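Local structure of epidermal growth factor receptor pathway substrate 8-like protein 1 (Mus musculus, 2CY5) at residues 125-128 against 129-132; 34-37 against 38-42. The protein probably serves as an adaptor in receptor tyrosine kinase signalling, its phosphotyrosine-binding (PTB) domain recognising short peptide motifs in partner proteins. All coordinates share one frame; numbering follows the deposited sequence.

Contact 1 (125-128 against 129-132). With CA (calcium ion), chain B.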
loop_
_atom_site.group_PDB
_atom_site.type_symbol
_atom_site.label_atom_id
_atom_site.label_comp_id
_atom_site.label_asym_id
_atom_site.label_seq_id
_atom_site.Cartn_x
_atom_site.Cartn_y
_atom_site.Cartn_z
ATOM N N ASP A 125 -21.236 -1.894 9.402
ATOM C CA ASP A 125 -20.561 -3.063 9.882
ATOM C C ASP A 125 -19.107 -2.778 10.293
ATOM O O ASP A 125 -18.627 -3.098 11.429
ATOM C CB ASP A 125 -20.599 -4.119 8.767
ATOM C CG ASP A 125 -20.080 -5.490 9.247
ATOM O OD1 ASP A 125 -19.840 -5.636 10.456
ATOM O OD2 ASP A 125 -19.979 -6.437 8.465
ATOM N N ILE A 126 -18.419 -2.029 9.429
ATOM C CA ILE A 126 -17.013 -1.700 9.802
ATOM C C ILE A 126 -17.031 -0.800 10.958
ATOM O O ILE A 126 -16.247 -0.973 11.881
ATOM C CB ILE A 126 -16.298 -0.991 8.593
ATOM C CG1 ILE A 126 -16.193 -2.123 7.505
ATOM C CG2 ILE A 126 -14.967 -0.205 9.071
ATOM C CD1 ILE A 126 -15.624 -1.556 6.098
ATOM N N GLN A 127 -17.937 0.172 10.983
ATOM C CA GLN A 127 -17.906 1.124 12.178
ATOM C C GLN A 127 -18.258 0.343 13.510
ATOM O O GLN A 127 -17.677 0.632 14.563
ATOM C CB GLN A 127 -18.941 2.217 12.005
ATOM C CG GLN A 127 -18.850 3.265 13.094
ATOM C CD GLN A 127 -17.443 3.899 13.223
ATOM O OE1 GLN A 127 -16.912 4.449 12.211
ATOM N NE2 GLN A 127 -16.825 3.820 14.453
ATOM N N GLY A 128 -19.205 -0.601 13.437
ATOM C CA GLY A 128 -19.483 -1.465 14.599
ATOM C C GLY A 128 -18.236 -2.263 15.006
ATOM O O GLY A 128 -17.916 -2.355 16.243
ATOM N N ALA A 129 -17.471 -2.740 14.018
ATOM C CA ALA A 129 -16.293 -3.529 14.340
ATOM C C ALA A 129 -15.212 -2.605 14.912
ATOM O O ALA A 129 -14.574 -2.992 15.923
ATOM C CB ALA A 129 -15.761 -4.391 13.151
ATOM N N LEU A 130 -15.113 -1.367 14.419
ATOM C CA LEU A 130 -14.187 -0.401 14.942
ATOM C C LEU A 130 -14.544 -0.048 16.402
ATOM O O LEU A 130 -13.670 -0.111 17.244
ATOM C CB LEU A 130 -14.231 0.941 14.105
ATOM C CG LEU A 130 -13.568 0.682 12.762
ATOM C CD1 LEU A 130 -13.544 1.982 11.872
ATOM C CD2 LEU A 130 -12.113 0.437 13.050
ATOM N N GLN A 131 -15.772 0.313 16.688
ATOM C CA GLN A 131 -16.187 0.611 18.043
ATOM C C GLN A 131 -15.824 -0.542 18.941
ATOM O O GLN A 131 -15.272 -0.356 20.021
ATOM C CB GLN A 131 -17.677 0.727 18.186
ATOM C CG GLN A 131 -18.271 1.936 17.521
ATOM C CD GLN A 131 -19.885 1.909 17.389
ATOM O OE1 GLN A 131 -20.469 2.735 16.637
ATOM N NE2 GLN A 131 -20.567 0.982 18.108
ATOM N N ASN A 132 -16.158 -1.742 18.523
ATOM C CA ASN A 132 -15.879 -2.887 19.334
ATOM C C ASN A 132 -14.376 -2.963 19.638
ATOM O O ASN A 132 -13.945 -2.927 20.806
ATOM C CB ASN A 132 -16.326 -4.162 18.619
ATOM C CG ASN A 132 -16.042 -5.430 19.440
ATOM O OD1 ASN A 132 -15.787 -6.496 18.879
ATOM N ND2 ASN A 132 -16.111 -5.311 20.787
HETATM CA CA CA B . -19.893 -7.314 12.136
HETATM O O HOH W 1 -18.964 -8.456 10.251
HETATM O O HOH W 2 -19.566 -5.280 13.116
HETATM O O HOH W 3 -17.689 -7.953 12.941
HETATM O O HOH W 4 -22.189 -7.034 11.736
HETATM O O HOH W 5 -20.832 -7.456 14.367
#
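Asp125 O accepts the amide of Ala129, and the same i to i+4 step repeats at Ile126, Gln127 and Gly128, making 125-132 two regular turns of the C-terminal alpha-helix of the PTB domain. The bond from Gln131 N to Gln127 O is almost straight, 176° at the hydrogen and 2.9 Å long. On the buried side Ile126 and Leu130 run alongside each other in one direction, with Ile126 CG2 3.8 Å from Leu130 CD1; Cys82 and Ile79 of strand 79-85 meet this pair. On the outer side Gln127 has CG anti to its backbone N (chi1 -174°) and bends at chi2, which brings Gln127 NE2 to 3.9 Å from Leu130 CB and equally near Gln131 CG. Its amide is turned 38° from that of Gln131, and the two side chains are set roughly perpendicular. With an alanine here, Leu130 CB and Gln131 CG would probably lose their cover and the Gln131 side chain would be freer to turn. Asp125 OD2 is hydrogen-bonded to Tyr11 OH and lies 2.9 Å from water 1, which probably donates to it though other acceptors compete. Five waters and Ala6 O complete the calcium shell, and Asp125 OD1 binds the ion at 2.4 Å.

Contact 2 (34-37 against 38-42)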
loop_
_atom_site.group_PDB
_atom_site.type_symbol
_atom_site.label_atom_id
_atom_site.label_comp_id
_atom_site.label_asym_id
_atom_site.label_seq_id
_atom_site.Cartn_x
_atom_site.Cartn_y
_atom_site.Cartn_z
ATOM N N SER A 34 -14.350 12.964 -2.596
ATOM C CA SER A 34 -15.251 12.546 -3.699
ATOM C C SER A 34 -14.962 13.405 -4.948
ATOM O O SER A 34 -15.027 12.902 -6.088
ATOM C CB SER A 34 -16.793 12.734 -3.373
ATOM O OG SER A 34 -17.113 12.107 -2.224
ATOM N N ARG A 35 -14.659 14.676 -4.721
ATOM C CA ARG A 35 -14.374 15.546 -5.880
ATOM C C ARG A 35 -13.069 15.055 -6.573
ATOM O O ARG A 35 -12.969 15.045 -7.812
ATOM C CB ARG A 35 -14.135 17.051 -5.543
ATOM C CG ARG A 35 -15.414 17.757 -5.082
ATOM C CD ARG A 35 -15.330 19.286 -5.141
ATOM N NE ARG A 35 -14.450 19.803 -4.123
ATOM C CZ ARG A 35 -14.731 19.888 -2.810
ATOM N NH1 ARG A 35 -15.894 19.492 -2.308
ATOM N NH2 ARG A 35 -13.820 20.399 -1.989
ATOM N N LYS A 36 -12.063 14.699 -5.779
ATOM C CA LYS A 36 -10.809 14.247 -6.437
ATOM C C LYS A 36 -11.131 12.920 -7.127
ATOM O O LYS A 36 -10.635 12.694 -8.222
ATOM C CB LYS A 36 -9.750 14.101 -5.385
ATOM C CG LYS A 36 -8.463 13.415 -5.898
ATOM C CD LYS A 36 -7.303 13.659 -4.890
ATOM C CE LYS A 36 -5.977 12.855 -5.463
ATOM N NZ LYS A 36 -4.755 13.478 -4.800
ATOM N N LEU A 37 -11.999 12.025 -6.545
ATOM C CA LEU A 37 -12.378 10.840 -7.297
ATOM C C LEU A 37 -13.002 11.141 -8.688
ATOM O O LEU A 37 -12.672 10.475 -9.657
ATOM C CB LEU A 37 -13.426 9.951 -6.537
ATOM C CG LEU A 37 -14.079 8.821 -7.278
ATOM C CD1 LEU A 37 -13.092 7.660 -7.382
ATOM C CD2 LEU A 37 -15.387 8.412 -6.416
ATOM N N ALA A 38 -13.893 12.124 -8.776
ATOM C CA ALA A 38 -14.523 12.471 -10.046
ATOM C C ALA A 38 -13.389 13.030 -10.967
ATOM O O ALA A 38 -13.416 12.671 -12.155
ATOM C CB ALA A 38 -15.576 13.591 -9.919
ATOM N N VAL A 39 -12.469 13.863 -10.454
ATOM C CA VAL A 39 -11.365 14.384 -11.375
ATOM C C VAL A 39 -10.596 13.180 -11.933
ATOM O O VAL A 39 -10.353 13.056 -13.142
ATOM C CB VAL A 39 -10.467 15.333 -10.625
ATOM C CG1 VAL A 39 -9.251 15.757 -11.462
ATOM C CG2 VAL A 39 -11.239 16.602 -10.332
HETATM N N MSE A 40 -10.225 12.241 -11.038
HETATM C CA MSE A 40 -9.468 11.068 -11.454
HETATM C C MSE A 40 -10.193 10.303 -12.454
HETATM O O MSE A 40 -9.626 9.720 -13.422
HETATM C CB MSE A 40 -9.040 10.129 -10.217
HETATM C CG MSE A 40 -8.065 10.948 -9.479
HETATM SE SE MSE A 40 -7.690 9.918 -7.794
HETATM C CE MSE A 40 -6.563 8.529 -8.759
ATOM N N ASP A 41 -11.485 10.247 -12.248
ATOM C CA ASP A 41 -12.245 9.437 -13.178
ATOM C C ASP A 41 -12.250 10.172 -14.532
ATOM O O ASP A 41 -12.087 9.512 -15.600
ATOM C CB ASP A 41 -13.699 9.313 -12.690
ATOM C CG ASP A 41 -14.526 8.397 -13.518
ATOM O OD1 ASP A 41 -14.060 7.356 -14.213
ATOM O OD2 ASP A 41 -15.724 8.778 -13.460
ATOM N N SER A 42 -12.341 11.478 -14.499
ATOM C CA SER A 42 -12.369 12.127 -15.808
ATOM C C SER A 42 -10.933 12.046 -16.497
ATOM O O SER A 42 -10.795 12.301 -17.726
ATOM C CB SER A 42 -12.799 13.559 -15.625
ATOM O OG SER A 42 -11.681 14.267 -15.095
#
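Ala38 N donates to Ser34 O at 3.0 Å, the first of four successive i to i+4 bonds that tie 38-41 to the preceding turn of helix 30-42, the helix that follows the first strand of the PTB domain. Ala38 adds its methyl, which rests near Arg35 O. Val39 comes next, its amide bonded to Arg35 O; Val39 CG2 lies beside the backbone N and anti to the carbonyl carbon, a placement that brings it within 3.4 Å of the same Arg35 O. The guanidinium of Arg35 turns elsewhere, to a salt bridge with Asp32. Met40, a selenomethionine in this crystal, makes the one side-chain to side-chain contact between the segments. Met40 N bonds to Lys36 O with 170° at the hydrogen, and Met40 CG sits 3.4 Å from Lys36 O. CG anti to the carbonyl carbon (chi1 -68°) and an extended chi2 carry Met40 SE slantwise over the lysine chain, 4.1 Å from Lys36 CG and from Lys36 CE; the bend at chi3 then turns only Met40 CE. Val17 and Phe19 of strand 9-20 also pack on Met40, as does Ala105 of the second subunit. Asp41 N closes on Leu37 O, and Asp41 CB stands 3.4 Å from that oxygen. At the end of the helix Ser42 N bonds to Ala38 O, while Ser42 OG donates to Val39 O over 2.7 Å, giving this last-turn carbonyl a side-chain donor. Backbone bonds thus hold the turn, lysine methylenes and selenomethionine add only van der Waals packing, and the lysine charge takes no part in joining 34-37 to 38-42.

Along the chain contact 2 comes first, on helix 30-42, and contact 1 follows on helix 118-133, the last helix of the domain. Their centres are 28 Å apart on opposite sides of the chain's centre, with about 16 Å between nearest atoms, so neither touches the other. What joins them is the seven-stranded antiparallel sheet: contact 2 packs on strand 9-20, whereas contact 1 meets strands 49-55 and 79-85. This fits the PH-like fold of PTB domains, a strongly bent sheet closed by a C-terminal helix. The calcium ion thus sits by the C-terminal helix, while the second subunit reaches the other helix at Met40, so metal and subunit contact use separate parts of the domain.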